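Local structure of GGDEF family protein (Vibrio cholerae, 5GZS) at residues Thr101-Leu106 with Gly136-Ile141; Lys108-Tyr113 with Gln160-Pro165; Glu319-Asp324 with Val376-Leu381; Gly338-Asp343 with Glu365-Ala370. The protein probably makes the second messenger cyclic di-GMP as a diguanylate cyclase, its periplasmic portion binding arginine in a solute-binding-protein-like domain. All blocks are in the same frame, centred on the assembly; numbering follows the deposited sequence.

Interaction 1. Residues Thr101-Leu106 with Gly136-Ile141; sequences TTYGTL and GVVDAI. With ARG (arginine), chain B.
Y103 and V138 meet through their first torsions: the tyrosine swings CG beside its own backbone N (chi1 -63°), while V138 holds CG1 anti to its nitrogen (chi1 165°). The methyl sits over one face of the phenol ring, displaced toward the rim, in a CH-pi contact with CG1 of V138 4.2 Å from the Y103 ring centroid. Further along strand 137-140, D139 brings OD1 into the ring plane at the edge, 4.0 Å from CE2 of Y103, with its carboxylate turned 84° from the ring. That oxygen also accepts from the backbone N of A140 at 2.7 Å, met from above the carboxylate plane. The Y103 hydroxyl bonds to T79. At the other end, OG1 of T101 caps the start of helix 103-110 by accepting from N of Y103 at 3.2 Å. T101, T102, Y103 and A140 line the arginine pocket, in the manner of periplasmic binding proteins: N of T102 donates to the ligand's O at 2.7 Å, and CZ of Y103 lies 3.7 Å from the ligand's CB. The ligand carboxylate is thus met by a main-chain N-H close to a helix N-terminus, whose dipole may add to the attraction, while the tyrosine packs against the aliphatic stem.

Interaction 2. Residues Lys108-Tyr113 with Gln160-Pro165; sequences KEHYPY and QLPIQP
H110 and L161 are the residues whose CA atoms come nearest across the contact, 8.1 Å apart. On one side helix 103-110 is ending, and Y111 is the first residue to abandon helical backbone angles; on the other, residues 160-165 form a loop with no regular strand, extended at L161 before it enters P162. The contact is carried by the imidazole of H110, whose CG lies beside the backbone N (chi1 -66°), a torsion that lays the ring against CD2 of L161. The leucine side chain slides past in the opposite direction and sets this methyl over one ring face, offset toward the rim. This is a CH-pi contact, with CD2 of L161 3.7 Å from the H110 centroid. Both segments belong to the family 3 solute-binding domain, where the loop leads from strand 153-156 to strand 166-170 and passes the C-terminal end of the helix. On the opposite ring face H110 has its own neighbour, CG of E109, 4.2 Å above the plane. P162 arrives obliquely, its CD 3.5 Å from NE2 of H110. The rotation of the imidazole is fixed by a bond between ND1 of H110 and the carbonyl oxygen of L106, one helical turn earlier. L161 also rests on L106. The loop faces the second subunit as well, where P162 packs on M352 of that subunit and O of I163 bonds to OG of its S330.

Interaction 3. Residues Glu319-Asp324 with Val376-Leu381; sequences EHYKDD and VDYIVL
Where the loop that follows strand 312-318 folds over the entrance to strand 378-382, Y321 and Y378 form an offset edge-to-face aromatic pair. The edge of Y321 is directed toward the face of Y378, with ring centroids 5.5 Å apart and planes at 65°; the nearest carbons are CE2 of Y321 and CE1 of Y378, at 3.5 Å. With CG anti to the backbone N (chi1 174°), the Y321 ring extends across to the strand. K322 lies over one face, its CG 3.6 Å above the centre of the Y321 ring, while its CB approaches OH of Y378 at 3.7 Å. The strand being entered is the middle one of a mixed five-stranded sheet in the second family 3 solute-binding unit, with strands 337-340 and 312-318 as its neighbours. Just before it, D377 crosses Y321 obliquely, its carboxylate plane only 22° from the ring plane and OD1 3.1 Å from OH of Y321. The hydroxyl's hydrogen-bond partner is E335, and the D377 carboxylate is shared between two salt bridges, OD1 with R318 and OD2 with R336. R318 also makes a cation-pi contact with Y321, which draws the ring into the same charged cluster.

Interaction 4. Residues Gly338-Asp343 with Glu365-Ala370; sequences GVIKDD and EEKVQA
K367 lies against the flat carbonyl group of G338 and near the carboxylate of D343: its CD is 3.4 Å from O of G338, and its NZ stands 4.2 Å from OD2 of D343, opposite charges near one another but beyond a salt bridge. The setting is a beta-alpha-beta crossover. Helix 364-372 links parallel strands 359-361 and 378-382, and packs on strand 337-340 between them. The axes of the short strand and helix segments approach to 8.2 Å and run almost antiparallel (172°). K367 leaves the helix with CG anti to the backbone N (chi1 177°) and bends at chi3, crossing I340 at about a right angle with CE 3.5 Å from CG1 of I340. A type II turn runs from I340 to D343, closed by N of D343 donating to O of I340. D343 then N-caps helix 344-352, OD2 accepting from N of F345. Buried K367 finds a weak hydrogen bond for its NZ at the carbonyl O of V380.

How the interactions relate
The four contacts fall into two pairs, one in each solute-binding-protein-like unit of the chain. Interactions 1 and 2 share helix 103-110, their centres about 9 Å apart: its start borders the arginine pocket and its end meets the loop, with the side chain of L161 still about 12 Å from the ligand. L106 joins them, its CD2 3.4 Å from CD1 of I163. Interaction 4 is nested in the chain loop closed by interaction 3, centres about 14 Å apart, and adjacent strands unite them through a probable hydrogen bond from N of G338 to O of Y378, 2.8 Å. The centres of interactions 3 and 4 lie about 49 and 50 Å from that of interaction 1, far from the bound arginine.

Interaction 1. Residues Thr101-Leu106 with Gly136-Ile141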
loop_
_atom_site.group_PDB
_atom_site.type_symbol
_atom_site.label_atom_id
_atom_site.label_comp_id
_atom_site.label_asym_id
_atom_site.label_seq_id
_atom_site.Cartn_x
_atom_site.Cartn_y
_atom_site.Cartn_z
ATOM N N THR A 101 -8.557 23.722 14.318
ATOM C CA THR A 101 -9.204 22.677 13.537
ATOM C C THR A 101 -8.711 21.302 13.913
ATOM O O THR A 101 -7.715 21.136 14.609
ATOM C CB THR A 101 -8.997 22.833 12.010
ATOM O OG1 THR A 101 -7.609 22.674 11.689
ATOM C CG2 THR A 101 -9.519 24.175 11.518
ATOM N N THR A 102 -9.436 20.322 13.409
ATOM C CA THR A 102 -9.123 18.929 13.585
ATOM C C THR A 102 -7.917 18.540 12.716
ATOM O O THR A 102 -7.338 17.462 12.886
ATOM C CB THR A 102 -10.360 18.077 13.233
ATOM O OG1 THR A 102 -10.311 16.829 13.928
ATOM C CG2 THR A 102 -10.455 17.849 11.730
ATOM N N TYR A 103 -7.525 19.444 11.817
ATOM C CA TYR A 103 -6.498 19.159 10.809
ATOM C C TYR A 103 -5.078 19.011 11.360
ATOM O O TYR A 103 -4.216 18.386 10.721
ATOM C CB TYR A 103 -6.508 20.250 9.734
ATOM C CG TYR A 103 -7.813 20.324 8.953
ATOM C CD1 TYR A 103 -8.667 19.233 8.887
ATOM C CD2 TYR A 103 -8.175 21.485 8.264
ATOM C CE1 TYR A 103 -9.861 19.292 8.166
ATOM C CE2 TYR A 103 -9.367 21.558 7.544
ATOM C CZ TYR A 103 -10.211 20.458 7.495
ATOM O OH TYR A 103 -11.396 20.519 6.767
ATOM N N GLY A 104 -4.828 19.588 12.533
ATOM C CA GLY A 104 -3.542 19.438 13.190
ATOM C C GLY A 104 -3.278 17.969 13.435
ATOM O O GLY A 104 -2.281 17.410 12.968
ATOM N N THR A 105 -4.209 17.342 14.147
ATOM C CA THR A 105 -4.165 15.915 14.483
ATOM C C THR A 105 -4.176 14.966 13.280
ATOM O O THR A 105 -3.534 13.911 13.284
ATOM C CB THR A 105 -5.355 15.565 15.397
ATOM O OG1 THR A 105 -5.183 16.219 16.662
ATOM C CG2 THR A 105 -5.484 14.059 15.596
ATOM N N LEU A 106 -4.916 15.341 12.246
ATOM C CA LEU A 106 -5.056 14.472 11.090
ATOM C C LEU A 106 -3.747 14.354 10.323
ATOM O O LEU A 106 -3.400 13.272 9.834
ATOM C CB LEU A 106 -6.152 14.977 10.158
ATOM C CG LEU A 106 -6.401 14.087 8.938
ATOM C CD1 LEU A 106 -7.216 12.874 9.333
ATOM C CD2 LEU A 106 -7.084 14.855 7.833
ATOM N N GLY A 136 2.098 24.354 1.216
ATOM C CA GLY A 136 0.691 24.088 0.988
ATOM C C GLY A 136 -0.168 24.189 2.235
ATOM O O GLY A 136 0.273 23.931 3.354
ATOM N N VAL A 137 -1.422 24.552 2.029
ATOM C CA VAL A 137 -2.347 24.722 3.131
ATOM C C VAL A 137 -3.465 23.684 3.057
ATOM O O VAL A 137 -4.006 23.406 1.978
ATOM C CB VAL A 137 -2.941 26.142 3.118
ATOM C CG1 VAL A 137 -4.412 26.148 3.570
ATOM C CG2 VAL A 137 -2.059 27.095 3.927
ATOM N N VAL A 138 -3.791 23.092 4.201
ATOM C CA VAL A 138 -4.924 22.193 4.260
ATOM C C VAL A 138 -6.116 22.918 4.883
ATOM O O VAL A 138 -6.058 23.325 6.039
ATOM C CB VAL A 138 -4.591 20.905 5.053
ATOM C CG1 VAL A 138 -5.855 20.149 5.411
ATOM C CG2 VAL A 138 -3.660 20.015 4.235
ATOM N N ASP A 139 -7.190 23.095 4.118
ATOM C CA ASP A 139 -8.371 23.769 4.652
ATOM C C ASP A 139 -9.670 23.386 3.938
ATOM O O ASP A 139 -9.665 22.714 2.895
ATOM C CB ASP A 139 -8.177 25.281 4.593
ATOM C CG ASP A 139 -8.933 26.018 5.699
ATOM O OD1 ASP A 139 -9.712 25.381 6.453
ATOM O OD2 ASP A 139 -8.751 27.251 5.802
ATOM N N ALA A 140 -10.787 23.826 4.507
ATOM C CA ALA A 140 -12.118 23.419 4.042
ATOM C C ALA A 140 -12.579 24.156 2.793
ATOM O O ALA A 140 -11.902 25.048 2.292
ATOM C CB ALA A 140 -13.122 23.619 5.136
ATOM N N ILE A 141 -13.765 23.775 2.321
ATOM C CA ILE A 141 -14.400 24.356 1.137
ATOM C C ILE A 141 -14.564 25.870 1.257
ATOM O O ILE A 141 -14.580 26.569 0.249
ATOM C CB ILE A 141 -15.787 23.680 0.863
ATOM C CG1 ILE A 141 -16.368 24.110 -0.488
ATOM C CG2 ILE A 141 -16.764 23.965 1.979
ATOM C CD1 ILE A 141 -17.601 23.336 -0.884
HETATM N N ARG B . -14.447 20.378 10.523
HETATM C CA ARG B . -13.092 20.652 10.978
HETATM C C ARG B . -13.090 21.095 12.437
HETATM O O ARG B . -12.095 20.961 13.147
HETATM C CB ARG B . -12.445 21.711 10.104
HETATM C CG ARG B . -13.119 23.068 10.171
HETATM C CD ARG B . -12.603 23.912 9.026
HETATM N NE ARG B . -13.118 25.263 9.065
HETATM C CZ ARG B . -14.357 25.594 8.729
HETATM N NH1 ARG B . -15.221 24.662 8.339
HETATM N NH2 ARG B . -14.732 26.860 8.802
HETATM O OXT ARG B . -14.087 21.599 12.939
#

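Interaction 2. Residues Lys108-Tyr113 with Gln160-Pro165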
loop_
_atom_site.group_PDB
_atom_site.type_symbol
_atom_site.label_atom_id
_atom_site.label_comp_id
_atom_site.label_asym_id
_atom_site.label_seq_id
_atom_site.Cartn_x
_atom_site.Cartn_y
_atom_site.Cartn_z
ATOM N N LYS A 108 -0.536 15.020 11.335
ATOM C CA LYS A 108 0.542 14.434 12.117
ATOM C C LYS A 108 0.325 12.934 12.269
ATOM O O LYS A 108 1.282 12.167 12.379
ATOM C CB LYS A 108 0.629 15.097 13.492
ATOM C CG LYS A 108 1.710 16.160 13.601
ATOM C CD LYS A 108 2.948 15.620 14.298
ATOM C CE LYS A 108 4.217 16.216 13.712
ATOM N NZ LYS A 108 5.436 15.728 14.414
ATOM N N GLU A 109 -0.939 12.517 12.274
ATOM C CA GLU A 109 -1.264 11.097 12.382
ATOM C C GLU A 109 -0.972 10.379 11.053
ATOM O O GLU A 109 -0.532 9.223 11.044
ATOM C CB GLU A 109 -2.726 10.883 12.820
ATOM C CG GLU A 109 -3.163 9.412 12.775
ATOM C CD GLU A 109 -4.617 9.193 13.169
ATOM O OE1 GLU A 109 -5.134 9.950 14.023
ATOM O OE2 GLU A 109 -5.240 8.257 12.616
ATOM N N HIS A 110 -1.172 11.070 9.936
ATOM C CA HIS A 110 -0.920 10.458 8.629
ATOM C C HIS A 110 0.400 10.896 7.966
ATOM O O HIS A 110 0.916 10.191 7.091
ATOM C CB HIS A 110 -2.093 10.737 7.678
ATOM C CG HIS A 110 -3.369 10.071 8.090
ATOM N ND1 HIS A 110 -4.328 10.708 8.853
ATOM C CD2 HIS A 110 -3.826 8.817 7.878
ATOM C CE1 HIS A 110 -5.323 9.872 9.086
ATOM N NE2 HIS A 110 -5.046 8.719 8.504
ATOM N N TYR A 111 0.954 12.037 8.369
ATOM C CA TYR A 111 2.212 12.500 7.779
ATOM C C TYR A 111 3.091 13.247 8.770
ATOM O O TYR A 111 3.394 14.419 8.556
ATOM C CB TYR A 111 1.943 13.422 6.593
ATOM C CG TYR A 111 1.400 12.747 5.359
ATOM C CD1 TYR A 111 2.228 12.002 4.521
ATOM C CD2 TYR A 111 0.056 12.881 5.004
ATOM C CE1 TYR A 111 1.723 11.399 3.365
ATOM C CE2 TYR A 111 -0.448 12.280 3.857
ATOM C CZ TYR A 111 0.388 11.545 3.045
ATOM O OH TYR A 111 -0.128 10.959 1.914
ATOM N N PRO A 112 3.528 12.572 9.839
ATOM C CA PRO A 112 4.138 13.278 10.978
ATOM C C PRO A 112 5.392 14.097 10.652
ATOM O O PRO A 112 5.752 14.964 11.450
ATOM C CB PRO A 112 4.482 12.139 11.956
ATOM C CG PRO A 112 4.494 10.902 11.135
ATOM C CD PRO A 112 3.488 11.114 10.039
ATOM N N TYR A 113 6.019 13.841 9.501
ATOM C CA TYR A 113 7.316 14.451 9.164
ATOM C C TYR A 113 7.158 15.879 8.687
ATOM O O TYR A 113 7.950 16.757 9.035
ATOM C CB TYR A 113 8.063 13.637 8.100
ATOM C CG TYR A 113 9.057 14.445 7.266
ATOM C CD1 TYR A 113 10.309 14.790 7.778
ATOM C CD2 TYR A 113 8.759 14.836 5.960
ATOM C CE1 TYR A 113 11.229 15.521 7.026
ATOM C CE2 TYR A 113 9.677 15.568 5.192
ATOM C CZ TYR A 113 10.907 15.904 5.736
ATOM O OH TYR A 113 11.817 16.625 4.999
ATOM N N GLN A 160 -8.725 10.661 0.132
ATOM C CA GLN A 160 -7.294 10.442 0.318
ATOM C C GLN A 160 -7.005 10.108 1.774
ATOM O O GLN A 160 -6.040 9.427 2.109
ATOM C CB GLN A 160 -6.494 11.698 -0.064
ATOM C CG GLN A 160 -6.576 12.083 -1.505
ATOM C CD GLN A 160 -5.611 11.304 -2.354
ATOM O OE1 GLN A 160 -5.207 10.198 -1.998
ATOM N NE2 GLN A 160 -5.235 11.873 -3.495
ATOM N N LEU A 161 -7.841 10.647 2.643
ATOM C CA LEU A 161 -7.642 10.545 4.070
ATOM C C LEU A 161 -8.988 10.344 4.710
ATOM O O LEU A 161 -9.993 10.780 4.175
ATOM C CB LEU A 161 -6.983 11.797 4.634
ATOM C CG LEU A 161 -5.503 12.049 4.383
ATOM C CD1 LEU A 161 -5.108 13.389 5.000
ATOM C CD2 LEU A 161 -4.683 10.935 4.993
ATOM N N PRO A 162 -9.018 9.679 5.859
ATOM C CA PRO A 162 -10.296 9.574 6.552
ATOM C C PRO A 162 -10.703 10.924 7.128
ATOM O O PRO A 162 -10.279 11.240 8.252
ATOM C CB PRO A 162 -10.010 8.567 7.675
ATOM C CG PRO A 162 -8.658 8.007 7.385
ATOM C CD PRO A 162 -7.932 9.041 6.613
ATOM N N ILE A 163 -11.490 11.702 6.378
ATOM C CA ILE A 163 -12.000 12.983 6.871
ATOM C C ILE A 163 -13.291 12.787 7.620
ATOM O O ILE A 163 -14.298 12.436 7.039
ATOM C CB ILE A 163 -12.245 13.994 5.747
ATOM C CG1 ILE A 163 -10.948 14.243 4.969
ATOM C CG2 ILE A 163 -12.793 15.302 6.335
ATOM C CD1 ILE A 163 -9.849 14.911 5.816
ATOM N N GLN A 164 -13.253 13.016 8.918
ATOM C CA GLN A 164 -14.403 12.763 9.780
ATOM C C GLN A 164 -15.607 13.569 9.346
ATOM O O GLN A 164 -15.466 14.702 8.930
ATOM C CB GLN A 164 -14.050 13.095 11.223
ATOM C CG GLN A 164 -12.746 12.465 11.670
ATOM C CD GLN A 164 -12.462 12.700 13.137
ATOM O OE1 GLN A 164 -12.857 13.720 13.707
ATOM N NE2 GLN A 164 -11.775 11.754 13.762
ATOM N N PRO A 165 -16.807 12.986 9.436
ATOM C CA PRO A 165 -18.021 13.794 9.251
ATOM C C PRO A 165 -18.070 14.979 10.210
ATOM O O PRO A 165 -17.230 15.122 11.106
ATOM C CB PRO A 165 -19.160 12.802 9.544
ATOM C CG PRO A 165 -18.585 11.487 9.152
ATOM C CD PRO A 165 -17.121 11.551 9.562
#

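Interaction 3. Residues Glu319-Asp324 with Val376-Leu381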
loop_
_atom_site.group_PDB
_atom_site.type_symbol
_atom_site.label_atom_id
_atom_site.label_comp_id
_atom_site.label_asym_id
_atom_site.label_seq_id
_atom_site.Cartn_x
_atom_site.Cartn_y
_atom_site.Cartn_z
ATOM N N GLU A 319 -1.681 -24.878 -15.224
ATOM C CA GLU A 319 -2.400 -25.271 -14.015
ATOM C C GLU A 319 -1.721 -26.475 -13.334
ATOM O O GLU A 319 -1.188 -27.335 -14.024
ATOM C CB GLU A 319 -3.841 -25.609 -14.372
ATOM C CG GLU A 319 -4.729 -25.876 -13.197
ATOM C CD GLU A 319 -6.107 -26.367 -13.588
ATOM O OE1 GLU A 319 -6.550 -26.024 -14.695
ATOM O OE2 GLU A 319 -6.755 -27.097 -12.808
ATOM N N HIS A 320 -1.751 -26.535 -12.003
ATOM C CA HIS A 320 -1.253 -27.700 -11.255
ATOM C C HIS A 320 0.271 -27.877 -11.279
ATOM O O HIS A 320 0.815 -28.793 -10.660
ATOM C CB HIS A 320 -1.932 -28.980 -11.754
ATOM C CG HIS A 320 -3.339 -29.144 -11.272
ATOM N ND1 HIS A 320 -4.329 -28.222 -11.535
ATOM C CD2 HIS A 320 -3.923 -30.124 -10.543
ATOM C CE1 HIS A 320 -5.462 -28.627 -10.989
ATOM N NE2 HIS A 320 -5.243 -29.779 -10.381
ATOM N N TYR A 321 0.940 -26.988 -11.999
ATOM C CA TYR A 321 2.384 -26.973 -12.162
ATOM C C TYR A 321 3.144 -26.204 -11.074
ATOM O O TYR A 321 3.043 -24.976 -10.989
ATOM C CB TYR A 321 2.714 -26.364 -13.526
ATOM C CG TYR A 321 4.189 -26.148 -13.792
ATOM C CD1 TYR A 321 4.977 -27.177 -14.297
ATOM C CD2 TYR A 321 4.785 -24.912 -13.582
ATOM C CE1 TYR A 321 6.312 -26.995 -14.553
ATOM C CE2 TYR A 321 6.129 -24.719 -13.832
ATOM C CZ TYR A 321 6.888 -25.768 -14.320
ATOM O OH TYR A 321 8.227 -25.591 -14.581
ATOM N N LYS A 322 3.917 -26.933 -10.273
ATOM C CA LYS A 322 4.880 -26.367 -9.319
ATOM C C LYS A 322 4.299 -25.366 -8.315
ATOM O O LYS A 322 4.968 -24.410 -7.927
ATOM C CB LYS A 322 6.033 -25.704 -10.073
ATOM C CG LYS A 322 6.950 -26.671 -10.773
ATOM C CD LYS A 322 8.199 -25.979 -11.292
ATOM C CE LYS A 322 9.282 -26.989 -11.678
ATOM N NZ LYS A 322 10.015 -27.491 -10.481
ATOM N N ASP A 323 3.067 -25.589 -7.883
ATOM C CA ASP A 323 2.448 -24.711 -6.903
ATOM C C ASP A 323 3.265 -24.563 -5.617
ATOM O O ASP A 323 3.723 -25.551 -5.031
ATOM C CB ASP A 323 1.047 -25.216 -6.560
ATOM C CG ASP A 323 0.259 -25.618 -7.788
ATOM O OD1 ASP A 323 0.471 -24.993 -8.857
ATOM O OD2 ASP A 323 -0.559 -26.564 -7.684
ATOM N N ASP A 324 3.436 -23.306 -5.202
ATOM C CA ASP A 324 4.084 -22.942 -3.942
ATOM C C ASP A 324 5.531 -23.398 -3.867
ATOM O O ASP A 324 6.076 -23.579 -2.783
ATOM C CB ASP A 324 3.297 -23.510 -2.769
ATOM C CG ASP A 324 1.877 -23.003 -2.734
ATOM O OD1 ASP A 324 1.668 -21.838 -3.141
ATOM O OD2 ASP A 324 0.979 -23.762 -2.298
ATOM N N VAL A 376 7.186 -23.248 -22.898
ATOM C CA VAL A 376 7.556 -22.356 -21.813
ATOM C C VAL A 376 6.699 -22.689 -20.570
ATOM O O VAL A 376 5.660 -23.357 -20.676
ATOM C CB VAL A 376 7.357 -20.886 -22.235
ATOM C CG1 VAL A 376 5.888 -20.489 -22.145
ATOM C CG2 VAL A 376 8.258 -19.952 -21.444
ATOM N N ASP A 377 7.131 -22.235 -19.395
ATOM C CA ASP A 377 6.484 -22.641 -18.145
ATOM C C ASP A 377 5.749 -21.533 -17.397
ATOM O O ASP A 377 4.806 -21.819 -16.651
ATOM C CB ASP A 377 7.517 -23.250 -17.219
ATOM C CG ASP A 377 8.201 -24.454 -17.829
ATOM O OD1 ASP A 377 7.691 -25.577 -17.627
ATOM O OD2 ASP A 377 9.245 -24.281 -18.500
ATOM N N TYR A 378 6.199 -20.288 -17.581
ATOM C CA TYR A 378 5.595 -19.099 -16.965
ATOM C C TYR A 378 5.611 -17.952 -17.964
ATOM O O TYR A 378 6.638 -17.691 -18.594
ATOM C CB TYR A 378 6.341 -18.653 -15.692
ATOM C CG TYR A 378 6.331 -19.622 -14.510
ATOM C CD1 TYR A 378 7.321 -20.577 -14.357
ATOM C CD2 TYR A 378 5.347 -19.546 -13.536
ATOM C CE1 TYR A 378 7.311 -21.444 -13.276
ATOM C CE2 TYR A 378 5.331 -20.406 -12.458
ATOM C CZ TYR A 378 6.310 -21.357 -12.328
ATOM O OH TYR A 378 6.291 -22.218 -11.240
ATOM N N ILE A 379 4.486 -17.259 -18.106
ATOM C CA ILE A 379 4.436 -16.093 -18.977
ATOM C C ILE A 379 3.914 -14.904 -18.187
ATOM O O ILE A 379 3.180 -15.078 -17.208
ATOM C CB ILE A 379 3.558 -16.345 -20.214
ATOM C CG1 ILE A 379 2.081 -16.343 -19.838
ATOM C CG2 ILE A 379 3.913 -17.678 -20.863
ATOM C CD1 ILE A 379 1.176 -16.827 -20.943
ATOM N N VAL A 380 4.304 -13.697 -18.587
ATOM C CA VAL A 380 3.956 -12.520 -17.808
ATOM C C VAL A 380 2.690 -11.851 -18.309
ATOM O O VAL A 380 2.627 -11.356 -19.432
ATOM C CB VAL A 380 5.066 -11.462 -17.811
ATOM C CG1 VAL A 380 4.658 -10.292 -16.918
ATOM C CG2 VAL A 380 6.371 -12.045 -17.350
ATOM N N LEU A 381 1.679 -11.807 -17.460
ATOM C CA LEU A 381 0.519 -11.018 -17.784
ATOM C C LEU A 381 0.164 -10.069 -16.669
ATOM O O LEU A 381 0.548 -10.237 -15.509
ATOM C CB LEU A 381 -0.684 -11.904 -18.107
ATOM C CG LEU A 381 -0.585 -12.653 -19.435
ATOM C CD1 LEU A 381 -1.869 -13.415 -19.703
ATOM C CD2 LEU A 381 -0.309 -11.668 -20.538
#

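Interaction 4. Residues Gly338-Asp343 with Glu365-Ala370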
loop_
_atom_site.group_PDB
_atom_site.type_symbol
_atom_site.label_atom_id
_atom_site.label_comp_id
_atom_site.label_asym_id
_atom_site.label_seq_id
_atom_site.Cartn_x
_atom_site.Cartn_y
_atom_site.Cartn_z
ATOM N N GLY A 338 8.151 -16.700 -20.704
ATOM C CA GLY A 338 7.828 -16.172 -22.007
ATOM C C GLY A 338 7.340 -14.747 -21.946
ATOM O O GLY A 338 6.414 -14.436 -21.187
ATOM N N VAL A 339 7.961 -13.882 -22.749
ATOM C CA VAL A 339 7.470 -12.521 -22.955
ATOM C C VAL A 339 7.299 -12.247 -24.442
ATOM O O VAL A 339 7.738 -13.040 -25.275
ATOM C CB VAL A 339 8.414 -11.454 -22.360
ATOM C CG1 VAL A 339 7.654 -10.143 -22.134
ATOM C CG2 VAL A 339 8.993 -11.929 -21.041
ATOM N N ILE A 340 6.642 -11.131 -24.760
ATOM C CA ILE A 340 6.548 -10.606 -26.112
ATOM C C ILE A 340 7.719 -9.655 -26.413
ATOM O O ILE A 340 8.073 -8.810 -25.582
ATOM C CB ILE A 340 5.226 -9.853 -26.305
ATOM C CG1 ILE A 340 4.059 -10.690 -25.776
ATOM C CG2 ILE A 340 5.029 -9.509 -27.760
ATOM C CD1 ILE A 340 2.737 -9.947 -25.766
ATOM N N LYS A 341 8.318 -9.789 -27.594
ATOM C CA LYS A 341 9.460 -8.947 -27.963
ATOM C C LYS A 341 9.095 -7.449 -27.975
ATOM O O LYS A 341 8.023 -7.058 -28.447
ATOM C CB LYS A 341 10.018 -9.372 -29.327
ATOM C CG LYS A 341 11.414 -8.831 -29.617
ATOM C CD LYS A 341 11.763 -8.842 -31.102
ATOM C CE LYS A 341 11.116 -7.664 -31.802
ATOM N NZ LYS A 341 12.005 -6.974 -32.794
ATOM N N ASP A 342 9.991 -6.629 -27.426
ATOM C CA ASP A 342 9.793 -5.182 -27.255
ATOM C C ASP A 342 8.640 -4.806 -26.327
ATOM O O ASP A 342 8.374 -3.619 -26.127
ATOM C CB ASP A 342 9.587 -4.479 -28.605
ATOM C CG ASP A 342 10.686 -4.801 -29.615
ATOM O OD1 ASP A 342 11.874 -4.783 -29.242
ATOM O OD2 ASP A 342 10.367 -5.009 -30.802
ATOM N N ASP A 343 7.964 -5.796 -25.752
ATOM C CA ASP A 343 6.862 -5.502 -24.841
ATOM C C ASP A 343 7.441 -4.926 -23.546
ATOM O O ASP A 343 8.606 -5.164 -23.220
ATOM C CB ASP A 343 6.022 -6.759 -24.561
ATOM C CG ASP A 343 4.997 -6.555 -23.439
ATOM O OD1 ASP A 343 4.297 -5.517 -23.466
ATOM O OD2 ASP A 343 4.901 -7.424 -22.531
ATOM N N GLU A 365 -1.198 -13.983 -28.040
ATOM C CA GLU A 365 -1.662 -15.237 -28.649
ATOM C C GLU A 365 -0.607 -16.334 -28.740
ATOM O O GLU A 365 -0.820 -17.489 -28.334
ATOM C CB GLU A 365 -2.176 -14.946 -30.056
ATOM C CG GLU A 365 -3.700 -14.956 -30.203
ATOM C CD GLU A 365 -4.241 -16.369 -30.375
ATOM O OE1 GLU A 365 -3.708 -17.117 -31.223
ATOM O OE2 GLU A 365 -5.199 -16.744 -29.667
ATOM N N GLU A 366 0.531 -15.957 -29.306
ATOM C CA GLU A 366 1.666 -16.859 -29.487
ATOM C C GLU A 366 2.328 -17.155 -28.139
ATOM O O GLU A 366 2.749 -18.288 -27.878
ATOM C CB GLU A 366 2.650 -16.224 -30.468
ATOM C CG GLU A 366 3.754 -17.097 -31.007
ATOM C CD GLU A 366 4.746 -16.254 -31.778
ATOM O OE1 GLU A 366 4.500 -15.034 -31.899
ATOM O OE2 GLU A 366 5.761 -16.789 -32.259
ATOM N N LYS A 367 2.400 -16.123 -27.291
ATOM C CA LYS A 367 2.931 -16.237 -25.934
ATOM C C LYS A 367 2.124 -17.278 -25.165
ATOM O O LYS A 367 2.671 -18.253 -24.651
ATOM C CB LYS A 367 2.901 -14.875 -25.217
ATOM C CG LYS A 367 3.364 -14.899 -23.748
ATOM C CD LYS A 367 3.782 -13.515 -23.218
ATOM C CE LYS A 367 2.611 -12.548 -23.142
ATOM N NZ LYS A 367 3.025 -11.163 -22.732
ATOM N N VAL A 368 0.813 -17.080 -25.115
ATOM C CA VAL A 368 -0.063 -18.053 -24.487
ATOM C C VAL A 368 0.101 -19.468 -25.055
ATOM O O VAL A 368 0.328 -20.427 -24.301
ATOM C CB VAL A 368 -1.529 -17.659 -24.633
ATOM C CG1 VAL A 368 -2.409 -18.782 -24.092
ATOM C CG2 VAL A 368 -1.809 -16.318 -23.937
ATOM N N GLN A 369 -0.001 -19.613 -26.373
ATOM C CA GLN A 369 0.053 -20.957 -26.960
ATOM C C GLN A 369 1.368 -21.671 -26.613
ATOM O O GLN A 369 1.426 -22.908 -26.505
ATOM C CB GLN A 369 -0.143 -20.898 -28.481
ATOM C CG GLN A 369 -1.615 -20.911 -28.916
ATOM C CD GLN A 369 -2.278 -22.270 -28.725
ATOM O OE1 GLN A 369 -1.631 -23.325 -28.822
ATOM N NE2 GLN A 369 -3.574 -22.249 -28.437
ATOM N N ALA A 370 2.417 -20.881 -26.419
ATOM C CA ALA A 370 3.700 -21.411 -25.994
ATOM C C ALA A 370 3.602 -22.035 -24.605
ATOM O O ALA A 370 4.181 -23.090 -24.352
ATOM C CB ALA A 370 4.736 -20.322 -26.010
#